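Local coordinates for oligopeptide ABC transporter, periplasmic oligopeptide-binding protein, putative (Thermotoga maritima MSB8, PDB 5IPW) that probably binds oligopeptides in the periplasm as the solute-binding component of an ABC transporter for peptide uptake, at residues Thr62-Asp72 / Gly295-His303; Ala190-Phe198 / Lys227-Pro237. All coordinates share one frame; numbering follows the deposited sequence.

Contact 1: residues Thr62-Asp72 / Gly295-His303; sequences TWRRVWKGPSD and GEIDMQWRH
R64 and D298 meet side-on: NE reaches OD2 at 3.0 Å and NH2 reaches OD1 at 2.9 Å, a two-pronged salt bridge. Both oxygens lie in the guanidinium plane, but the nitrogens approach from above the carboxylate plane, the groups turned 46° apart. OD2 also accepts the backbone N of R64, on its anti side, so three N-H groups fix the carboxylate; D298 N returns a bond to R64 O. W63 meets M299 O at its ring edge, in plane: NE1 gives a nearly straight bond to a lone pair (2.9 Å), and CZ2 rests on M299 CG. The amide of Q300 stands in for a backbone partner: with CG anti to the backbone N (chi1 -170°) and the chain extended, OE1 accepts V66 N at 3.0 Å and NE2 donates to V66 O. Q300 CG lies over one face of the R65 guanidinium. D72 gives OD1 to R302 NE (2.8 Å, a salt bridge) and OD2 to H303 NE2 (2.7 Å), both on the syn side, R302 NE well tilted out of the carboxylate plane; K68 N holds OD2 from the anti side, and K68 NZ forms a salt bridge with D285. Strand 62-67, paired on its other side with strand 276-281, and strand 299-300, reached through a Schellman motif at G295, are edge strands of two mixed sheets, meeting mostly by side-chain bonds within the family 5 solute-binding fold.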
loop_
_atom_site.group_PDB
_atom_site.type_symbol
_atom_site.label_atom_id
_atom_site.label_comp_id
_atom_site.label_asym_id
_atom_site.label_seq_id
_atom_site.Cartn_x
_atom_site.Cartn_y
_atom_site.Cartn_z
ATOM N N THR A 62 2.418 28.438 2.638
ATOM C CA THR A 62 2.434 27.751 1.359
ATOM C C THR A 62 3.469 26.650 1.448
ATOM O O THR A 62 4.644 26.899 1.699
ATOM C CB THR A 62 2.755 28.691 0.174
ATOM O OG1 THR A 62 1.729 29.686 0.052
ATOM C CG2 THR A 62 2.821 27.921 -1.137
ATOM N N TRP A 63 2.999 25.433 1.228
ATOM C CA TRP A 63 3.794 24.235 1.329
ATOM C C TRP A 63 4.435 23.990 -0.035
ATOM O O TRP A 63 3.749 23.637 -1.006
ATOM C CB TRP A 63 2.868 23.087 1.773
ATOM C CG TRP A 63 3.398 21.692 1.746
ATOM C CD1 TRP A 63 4.680 21.274 1.502
ATOM C CD2 TRP A 63 2.640 20.517 2.016
ATOM N NE1 TRP A 63 4.754 19.893 1.580
ATOM C CE2 TRP A 63 3.514 19.412 1.903
ATOM C CE3 TRP A 63 1.299 20.289 2.351
ATOM C CZ2 TRP A 63 3.084 18.105 2.104
ATOM C CZ3 TRP A 63 0.876 18.997 2.542
ATOM C CH2 TRP A 63 1.764 17.916 2.421
ATOM N N ARG A 64 5.753 24.179 -0.091
ATOM C CA ARG A 64 6.516 24.038 -1.323
ATOM C C ARG A 64 6.940 22.607 -1.560
ATOM O O ARG A 64 7.619 22.007 -0.725
ATOM C CB ARG A 64 7.763 24.923 -1.283
ATOM C CG ARG A 64 7.454 26.407 -1.116
ATOM C CD ARG A 64 8.710 27.207 -0.835
ATOM N NE ARG A 64 9.304 26.815 0.440
ATOM C CZ ARG A 64 10.546 27.090 0.824
ATOM N NH1 ARG A 64 11.373 27.785 0.043
ATOM N NH2 ARG A 64 10.968 26.666 2.010
ATOM N N ARG A 65 6.532 22.069 -2.708
ATOM C CA ARG A 65 7.000 20.772 -3.170
ATOM C C ARG A 65 7.474 20.882 -4.615
ATOM O O ARG A 65 7.415 21.955 -5.230
ATOM C CB ARG A 65 5.874 19.743 -3.105
ATOM C CG ARG A 65 5.176 19.596 -1.766
ATOM C CD ARG A 65 4.112 18.500 -1.845
ATOM N NE ARG A 65 4.508 17.284 -1.137
ATOM C CZ ARG A 65 4.515 16.048 -1.636
ATOM N NH1 ARG A 65 4.140 15.798 -2.880
ATOM N NH2 ARG A 65 4.895 15.032 -0.865
ATOM N N VAL A 66 7.923 19.760 -5.161
ATOM C CA VAL A 66 8.281 19.676 -6.570
ATOM C C VAL A 66 7.684 18.416 -7.193
ATOM O O VAL A 66 7.620 17.369 -6.545
ATOM C CB VAL A 66 9.822 19.680 -6.775
ATOM C CG1 VAL A 66 10.422 20.979 -6.272
ATOM C CG2 VAL A 66 10.485 18.503 -6.081
ATOM N N TRP A 67 7.259 18.518 -8.451
ATOM C CA TRP A 67 6.787 17.343 -9.203
ATOM C C TRP A 67 7.242 17.333 -10.673
ATOM O O TRP A 67 7.779 18.320 -11.191
ATOM C CB TRP A 67 5.261 17.225 -9.105
ATOM C CG TRP A 67 4.470 18.139 -10.007
ATOM C CD1 TRP A 67 4.812 19.391 -10.435
ATOM C CD2 TRP A 67 3.176 17.871 -10.556
ATOM N NE1 TRP A 67 3.818 19.912 -11.227
ATOM C CE2 TRP A 67 2.801 18.998 -11.317
ATOM C CE3 TRP A 67 2.297 16.784 -10.479
ATOM C CZ2 TRP A 67 1.587 19.069 -12.001
ATOM C CZ3 TRP A 67 1.089 16.852 -11.161
ATOM C CH2 TRP A 67 0.747 17.988 -11.914
ATOM N N LYS A 68 6.999 16.203 -11.328
ATOM C CA LYS A 68 7.376 15.987 -12.730
ATOM C C LYS A 68 6.228 16.257 -13.722
ATOM O O LYS A 68 6.145 15.617 -14.772
ATOM C CB LYS A 68 7.892 14.556 -12.891
ATOM C CG LYS A 68 9.196 14.309 -12.153
ATOM C CD LYS A 68 9.606 12.849 -12.205
ATOM C CE LYS A 68 10.984 12.657 -11.597
ATOM N NZ LYS A 68 11.312 11.217 -11.454
ATOM N N GLY A 69 5.360 17.214 -13.386
ATOM C CA GLY A 69 4.223 17.584 -14.227
ATOM C C GLY A 69 3.093 16.564 -14.231
ATOM O O GLY A 69 3.127 15.584 -13.477
ATOM N N PRO A 70 2.092 16.771 -15.107
ATOM C CA PRO A 70 0.880 15.948 -15.198
ATOM C C PRO A 70 1.115 14.445 -15.101
ATOM O O PRO A 70 0.284 13.721 -14.565
ATOM C CB PRO A 70 0.326 16.317 -16.570
ATOM C CG PRO A 70 0.727 17.745 -16.745
ATOM C CD PRO A 70 2.055 17.896 -16.061
ATOM N N SER A 71 2.244 13.994 -15.630
ATOM C CA SER A 71 2.710 12.618 -15.478
ATOM C C SER A 71 2.726 12.150 -14.025
ATOM O O SER A 71 2.483 10.986 -13.730
ATOM C CB SER A 71 4.132 12.527 -16.033
ATOM O OG SER A 71 4.765 11.333 -15.621
ATOM N N ASP A 72 3.028 13.075 -13.123
ATOM C CA ASP A 72 3.180 12.788 -11.699
ATOM C C ASP A 72 1.844 12.926 -10.950
ATOM O O ASP A 72 1.802 13.391 -9.820
ATOM C CB ASP A 72 4.218 13.770 -11.131
ATOM C CG ASP A 72 5.075 13.171 -10.044
ATOM O OD1 ASP A 72 4.861 12.004 -9.639
ATOM O OD2 ASP A 72 5.986 13.898 -9.602
ATOM N N GLY A 295 17.107 23.167 1.096
ATOM C CA GLY A 295 16.001 23.571 1.953
ATOM C C GLY A 295 14.920 24.321 1.209
ATOM O O GLY A 295 14.269 25.204 1.774
ATOM N N GLU A 296 14.726 23.970 -0.059
ATOM C CA GLU A 296 13.700 24.603 -0.883
ATOM C C GLU A 296 12.426 23.754 -0.960
ATOM O O GLU A 296 11.469 24.132 -1.628
ATOM C CB GLU A 296 14.241 24.889 -2.286
ATOM C CG GLU A 296 15.235 26.041 -2.333
ATOM C CD GLU A 296 15.719 26.357 -3.740
ATOM O OE1 GLU A 296 15.497 25.539 -4.658
ATOM O OE2 GLU A 296 16.328 27.432 -3.928
ATOM N N ILE A 297 12.425 22.611 -0.277
ATOM C CA ILE A 297 11.246 21.766 -0.166
ATOM C C ILE A 297 10.810 21.706 1.302
ATOM O O ILE A 297 11.589 21.324 2.173
ATOM C CB ILE A 297 11.533 20.347 -0.676
ATOM C CG1 ILE A 297 11.994 20.402 -2.136
ATOM C CG2 ILE A 297 10.295 19.467 -0.506
ATOM C CD1 ILE A 297 12.158 19.049 -2.798
ATOM N N ASP A 298 9.563 22.086 1.559
ATOM C CA ASP A 298 9.040 22.184 2.920
ATOM C C ASP A 298 8.760 20.822 3.538
ATOM O O ASP A 298 9.028 20.605 4.720
ATOM C CB ASP A 298 7.788 23.043 2.932
ATOM C CG ASP A 298 8.100 24.513 2.777
ATOM O OD1 ASP A 298 9.055 24.979 3.440
ATOM O OD2 ASP A 298 7.381 25.204 2.014
ATOM N N MET A 299 8.228 19.909 2.736
ATOM C CA MET A 299 8.125 18.507 3.122
ATOM C C MET A 299 7.782 17.667 1.904
ATOM O O MET A 299 6.882 18.010 1.130
ATOM C CB MET A 299 7.093 18.313 4.261
ATOM C CG MET A 299 5.971 17.303 4.007
ATOM S SD MET A 299 6.433 15.582 4.045
ATOM C CE MET A 299 5.269 14.931 2.896
ATOM N N GLN A 300 8.494 16.562 1.737
ATOM C CA GLN A 300 8.217 15.660 0.637
ATOM C C GLN A 300 8.868 14.324 0.878
ATOM O O GLN A 300 9.923 14.225 1.498
ATOM C CB GLN A 300 8.709 16.240 -0.693
ATOM C CG GLN A 300 8.235 15.461 -1.910
ATOM C CD GLN A 300 8.364 16.236 -3.219
ATOM O OE1 GLN A 300 8.294 17.463 -3.245
ATOM N NE2 GLN A 300 8.539 15.509 -4.315
ATOM N N TRP A 301 8.198 13.291 0.399
ATOM C CA TRP A 301 8.720 11.941 0.418
ATOM C C TRP A 301 8.819 11.391 -0.997
ATOM O O TRP A 301 9.732 10.621 -1.307
ATOM C CB TRP A 301 7.795 11.046 1.243
ATOM C CG TRP A 301 8.084 9.586 1.108
ATOM C CD1 TRP A 301 9.074 8.890 1.722
ATOM C CD2 TRP A 301 7.364 8.645 0.310
ATOM N NE1 TRP A 301 9.020 7.565 1.357
ATOM C CE2 TRP A 301 7.983 7.388 0.487
ATOM C CE3 TRP A 301 6.250 8.741 -0.536
ATOM C CZ2 TRP A 301 7.532 6.231 -0.152
ATOM C CZ3 TRP A 301 5.794 7.586 -1.172
ATOM C CH2 TRP A 301 6.437 6.348 -0.976
ATOM N N ARG A 302 7.889 11.800 -1.856
ATOM C CA ARG A 302 7.620 11.074 -3.080
ATOM C C ARG A 302 8.888 10.682 -3.846
ATOM O O ARG A 302 9.192 9.487 -3.987
ATOM C CB ARG A 302 6.671 11.857 -3.976
ATOM C CG ARG A 302 6.220 11.053 -5.178
ATOM C CD ARG A 302 4.997 11.668 -5.820
ATOM N NE ARG A 302 4.636 11.003 -7.071
ATOM C CZ ARG A 302 4.087 9.795 -7.165
ATOM N NH1 ARG A 302 3.838 9.076 -6.085
ATOM N NH2 ARG A 302 3.789 9.292 -8.355
ATOM N N HIS A 303 9.636 11.657 -4.342
ATOM C CA HIS A 303 10.817 11.297 -5.132
ATOM C C HIS A 303 12.067 11.201 -4.287
ATOM O O HIS A 303 13.000 10.497 -4.646
ATOM C CB HIS A 303 10.968 12.245 -6.296
ATOM C CG HIS A 303 9.787 12.209 -7.206
ATOM N ND1 HIS A 303 9.353 11.043 -7.798
ATOM C CD2 HIS A 303 8.910 13.170 -7.575
ATOM C CE1 HIS A 303 8.281 11.296 -8.525
ATOM N NE2 HIS A 303 7.989 12.579 -8.403
#

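Contact 2: residues Ala190-Phe198 / Lys227-Pro237; sequences APAHYLKQF and KNDFLENTELP
The short helix 192-195, with P191 at its N-cap position, packs against the loop that leaves helix 220-227, and Y194 projects from the helix against that loop. Its CG stands anti to the backbone N (chi1 176°), which carries the ring across P237: CD of the proline sits over one face, 3.9 Å from the ring centroid, a CH-pi contact, and E235 O lies over the same face. At the far end OH accepts a nearly straight bond from N233 ND2 (3.0 Å). That same amide nitrogen donates to K227 O at 2.7 Å, and N233 OD1 takes E235 N in an Asx turn at the start of the type I turn from N233 to L236. A water held by N233 OD1 and K227 NZ makes at most a weak bond to Y194 OH. A phenylalanine in place of Y194 would probably keep the proline contact but leave one N-H of N233 ND2 without its hydroxyl acceptor. K227 CG, anti to its carbonyl carbon (chi1 -66°), lies over the centre of the F198 ring, 3.5 Å from the centroid, a CH-pi contact; the bend at chi2 keeps CD and CE by the same ring, and Q197 CG covers the opposite face. The methyls of L195 lie against the N228 side chain, which also touches I139 of helix 129-140, and P191 CG meets L236 CD1 at 3.9 Å.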
loop_
_atom_site.group_PDB
_atom_site.type_symbol
_atom_site.label_atom_id
_atom_site.label_comp_id
_atom_site.label_asym_id
_atom_site.label_seq_id
_atom_site.Cartn_x
_atom_site.Cartn_y
_atom_site.Cartn_z
ATOM N N ALA A 190 -18.664 11.056 -6.360
ATOM C CA ALA A 190 -18.359 12.186 -7.229
ATOM C C ALA A 190 -19.563 13.127 -7.301
ATOM O O ALA A 190 -20.688 12.717 -7.023
ATOM C CB ALA A 190 -17.985 11.684 -8.616
ATOM N N PRO A 191 -19.331 14.395 -7.674
ATOM C CA PRO A 191 -20.376 15.422 -7.585
ATOM C C PRO A 191 -21.393 15.370 -8.720
ATOM O O PRO A 191 -21.214 16.005 -9.759
ATOM C CB PRO A 191 -19.579 16.725 -7.623
ATOM C CG PRO A 191 -18.360 16.389 -8.413
ATOM C CD PRO A 191 -18.034 14.960 -8.088
ATOM N N ALA A 192 -22.465 14.620 -8.499
ATOM C CA ALA A 192 -23.524 14.464 -9.490
ATOM C C ALA A 192 -24.089 15.802 -9.949
ATOM O O ALA A 192 -24.392 15.980 -11.125
ATOM C CB ALA A 192 -24.634 13.598 -8.931
ATOM N N HIS A 193 -24.214 16.752 -9.030
ATOM C CA HIS A 193 -24.795 18.056 -9.371
ATOM C C HIS A 193 -23.982 18.783 -10.444
ATOM O O HIS A 193 -24.534 19.572 -11.216
ATOM C CB HIS A 193 -24.948 18.931 -8.121
ATOM C CG HIS A 193 -23.663 19.509 -7.617
ATOM N ND1 HIS A 193 -22.765 18.787 -6.858
ATOM C CD2 HIS A 193 -23.129 20.746 -7.756
ATOM C CE1 HIS A 193 -21.730 19.552 -6.557
ATOM N NE2 HIS A 193 -21.929 20.749 -7.087
ATOM N N TYR A 194 -22.676 18.515 -10.479
ATOM C CA TYR A 194 -21.785 19.082 -11.484
ATOM C C TYR A 194 -21.654 18.198 -12.719
ATOM O O TYR A 194 -21.623 18.712 -13.831
ATOM C CB TYR A 194 -20.388 19.318 -10.898
ATOM C CG TYR A 194 -19.374 19.829 -11.910
ATOM C CD1 TYR A 194 -19.402 21.148 -12.356
ATOM C CD2 TYR A 194 -18.386 18.986 -12.424
ATOM C CE1 TYR A 194 -18.479 21.613 -13.286
ATOM C CE2 TYR A 194 -17.455 19.443 -13.348
ATOM C CZ TYR A 194 -17.508 20.752 -13.781
ATOM O OH TYR A 194 -16.588 21.197 -14.694
ATOM N N LEU A 195 -21.562 16.884 -12.525
ATOM C CA LEU A 195 -21.195 15.973 -13.615
ATOM C C LEU A 195 -22.342 15.485 -14.507
ATOM O O LEU A 195 -22.112 15.122 -15.665
ATOM C CB LEU A 195 -20.448 14.761 -13.059
ATOM C CG LEU A 195 -19.024 15.062 -12.600
ATOM C CD1 LEU A 195 -18.445 13.863 -11.872
ATOM C CD2 LEU A 195 -18.137 15.446 -13.772
ATOM N N LYS A 196 -23.564 15.468 -13.976
ATOM C CA LYS A 196 -24.722 14.958 -14.722
ATOM C C LYS A 196 -24.951 15.671 -16.059
ATOM O O LYS A 196 -25.498 15.075 -16.988
ATOM C CB LYS A 196 -25.992 15.030 -13.875
ATOM C CG LYS A 196 -26.137 13.879 -12.904
ATOM C CD LYS A 196 -27.416 13.996 -12.095
ATOM C CE LYS A 196 -27.720 12.691 -11.371
ATOM N NZ LYS A 196 -28.970 12.754 -10.560
ATOM N N GLN A 197 -24.542 16.938 -16.155
ATOM C CA GLN A 197 -24.656 17.691 -17.413
ATOM C C GLN A 197 -23.797 17.110 -18.545
ATOM O O GLN A 197 -24.012 17.441 -19.706
ATOM C CB GLN A 197 -24.289 19.160 -17.206
ATOM C CG GLN A 197 -22.833 19.395 -16.855
ATOM C CD GLN A 197 -22.544 20.858 -16.664
ATOM O OE1 GLN A 197 -22.782 21.657 -17.565
ATOM N NE2 GLN A 197 -22.047 21.228 -15.488
ATOM N N PHE A 198 -22.824 16.267 -18.192
ATOM C CA PHE A 198 -21.936 15.609 -19.154
ATOM C C PHE A 198 -22.260 14.125 -19.364
ATOM O O PHE A 198 -21.520 13.417 -20.049
ATOM C CB PHE A 198 -20.491 15.738 -18.670
ATOM C CG PHE A 198 -20.088 17.144 -18.350
ATOM C CD1 PHE A 198 -20.050 18.109 -19.343
ATOM C CD2 PHE A 198 -19.748 17.507 -17.059
ATOM C CE1 PHE A 198 -19.677 19.412 -19.058
ATOM C CE2 PHE A 198 -19.380 18.810 -16.766
ATOM C CZ PHE A 198 -19.344 19.764 -17.766
ATOM N N LYS A 227 -13.789 16.481 -17.475
ATOM C CA LYS A 227 -14.535 17.184 -16.450
ATOM C C LYS A 227 -14.379 16.531 -15.082
ATOM O O LYS A 227 -14.312 17.225 -14.072
ATOM C CB LYS A 227 -16.014 17.262 -16.842
ATOM C CG LYS A 227 -16.259 18.120 -18.071
ATOM C CD LYS A 227 -15.858 19.566 -17.837
ATOM C CE LYS A 227 -16.031 20.403 -19.088
ATOM N NZ LYS A 227 -15.387 21.734 -18.923
ATOM N N ASN A 228 -14.303 15.207 -15.051
ATOM C CA ASN A 228 -14.146 14.489 -13.792
ATOM C C ASN A 228 -12.672 14.245 -13.476
ATOM O O ASN A 228 -12.342 13.291 -12.783
ATOM C CB ASN A 228 -14.921 13.161 -13.826
ATOM C CG ASN A 228 -15.062 12.526 -12.447
ATOM O OD1 ASN A 228 -15.193 13.222 -11.435
ATOM N ND2 ASN A 228 -15.034 11.198 -12.401
ATOM N N ASP A 229 -11.800 15.120 -13.976
ATOM C CA ASP A 229 -10.355 15.012 -13.778
ATOM C C ASP A 229 -9.940 15.906 -12.614
ATOM O O ASP A 229 -9.903 17.132 -12.752
ATOM C CB ASP A 229 -9.629 15.445 -15.063
ATOM C CG ASP A 229 -8.139 15.167 -15.025
ATOM O OD1 ASP A 229 -7.497 15.410 -13.985
ATOM O OD2 ASP A 229 -7.592 14.715 -16.048
ATOM N N PHE A 230 -9.607 15.291 -11.480
ATOM C CA PHE A 230 -9.270 16.036 -10.260
ATOM C C PHE A 230 -8.023 16.910 -10.392
ATOM O O PHE A 230 -7.853 17.867 -9.648
ATOM C CB PHE A 230 -9.072 15.081 -9.083
ATOM C CG PHE A 230 -7.715 14.456 -9.041
ATOM C CD1 PHE A 230 -6.670 15.082 -8.362
ATOM C CD2 PHE A 230 -7.464 13.257 -9.692
ATOM C CE1 PHE A 230 -5.410 14.511 -8.319
ATOM C CE2 PHE A 230 -6.202 12.683 -9.657
ATOM C CZ PHE A 230 -5.173 13.312 -8.971
ATOM N N LEU A 231 -7.143 16.545 -11.317
ATOM C CA LEU A 231 -5.870 17.221 -11.519
ATOM C C LEU A 231 -6.027 18.392 -12.474
ATOM O O LEU A 231 -5.542 19.484 -12.207
ATOM C CB LEU A 231 -4.865 16.215 -12.087
ATOM C CG LEU A 231 -3.395 16.606 -12.268
ATOM C CD1 LEU A 231 -2.706 16.776 -10.922
ATOM C CD2 LEU A 231 -2.676 15.540 -13.078
ATOM N N GLU A 232 -6.724 18.155 -13.582
ATOM C CA GLU A 232 -6.824 19.117 -14.688
ATOM C C GLU A 232 -7.958 20.124 -14.501
ATOM O O GLU A 232 -7.803 21.302 -14.831
ATOM C CB GLU A 232 -7.046 18.383 -16.023
ATOM C CG GLU A 232 -5.991 17.344 -16.397
ATOM C CD GLU A 232 -4.743 17.934 -17.037
ATOM O OE1 GLU A 232 -3.796 17.152 -17.300
ATOM O OE2 GLU A 232 -4.706 19.163 -17.282
ATOM N N ASN A 233 -9.100 19.662 -13.987
ATOM C CA ASN A 233 -10.305 20.492 -13.957
ATOM C C ASN A 233 -10.481 21.321 -12.680
ATOM O O ASN A 233 -11.043 20.872 -11.685
ATOM C CB ASN A 233 -11.547 19.652 -14.214
ATOM C CG ASN A 233 -12.793 20.499 -14.351
ATOM O OD1 ASN A 233 -12.708 21.720 -14.477
ATOM N ND2 ASN A 233 -13.961 19.860 -14.307
ATOM N N THR A 234 -10.003 22.552 -12.759
ATOM C CA THR A 234 -10.180 23.588 -11.738
ATOM C C THR A 234 -11.646 23.822 -11.316
ATOM O O THR A 234 -11.915 24.376 -10.241
ATOM C CB THR A 234 -9.511 24.892 -12.257
ATOM O OG1 THR A 234 -8.153 24.919 -11.803
ATOM C CG2 THR A 234 -10.225 26.169 -11.814
ATOM N N GLU A 235 -12.591 23.414 -12.156
ATOM C CA GLU A 235 -14.000 23.651 -11.874
ATOM C C GLU A 235 -14.676 22.494 -11.157
ATOM O O GLU A 235 -15.813 22.626 -10.731
ATOM C CB GLU A 235 -14.747 23.972 -13.172
ATOM C CG GLU A 235 -14.381 25.323 -13.757
ATOM C CD GLU A 235 -14.908 26.481 -12.936
ATOM O OE1 GLU A 235 -16.069 26.416 -12.488
ATOM O OE2 GLU A 235 -14.169 27.468 -12.751
ATOM N N LEU A 236 -13.975 21.378 -11.010
ATOM C CA LEU A 236 -14.545 20.174 -10.413
ATOM C C LEU A 236 -14.733 20.311 -8.888
ATOM O O LEU A 236 -13.759 20.447 -8.157
ATOM C CB LEU A 236 -13.632 18.990 -10.719
ATOM C CG LEU A 236 -14.048 17.636 -10.166
ATOM C CD1 LEU A 236 -15.366 17.229 -10.790
ATOM C CD2 LEU A 236 -12.985 16.579 -10.429
ATOM N N PRO A 237 -15.986 20.274 -8.401
ATOM C CA PRO A 237 -16.185 20.289 -6.952
ATOM C C PRO A 237 -15.527 19.097 -6.300
ATOM O O PRO A 237 -15.513 18.010 -6.883
ATOM C CB PRO A 237 -17.705 20.183 -6.801
ATOM C CG PRO A 237 -18.240 20.749 -8.066
ATOM C CD PRO A 237 -17.269 20.303 -9.120
HETATM O O HOH W 1 -14.251 22.913 -16.565
#

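Both contacts are partly buried, but the centre of contact 2 is about 27 Å from the centre of the chain, that of contact 1 about 20 Å. Contact 1 joins parts of the chain more than 200 residues apart, where the edge strands of two sheets meet, and relies on ion pairs and side-chain-to-backbone hydrogen bonds. Contact 2 ties a short helix to a loop 29 residues on, through prolines, aromatic faces and aliphatic carbons, with a single direct hydrogen bond across it. Both touch helix 73-80, contact 1 by W63, R65 and W67, contact 2 by F230 and L231. They meet where L231 CD1 packs on W67 CH2 at 3.8 Å and L231 CD2 approaches P70 O.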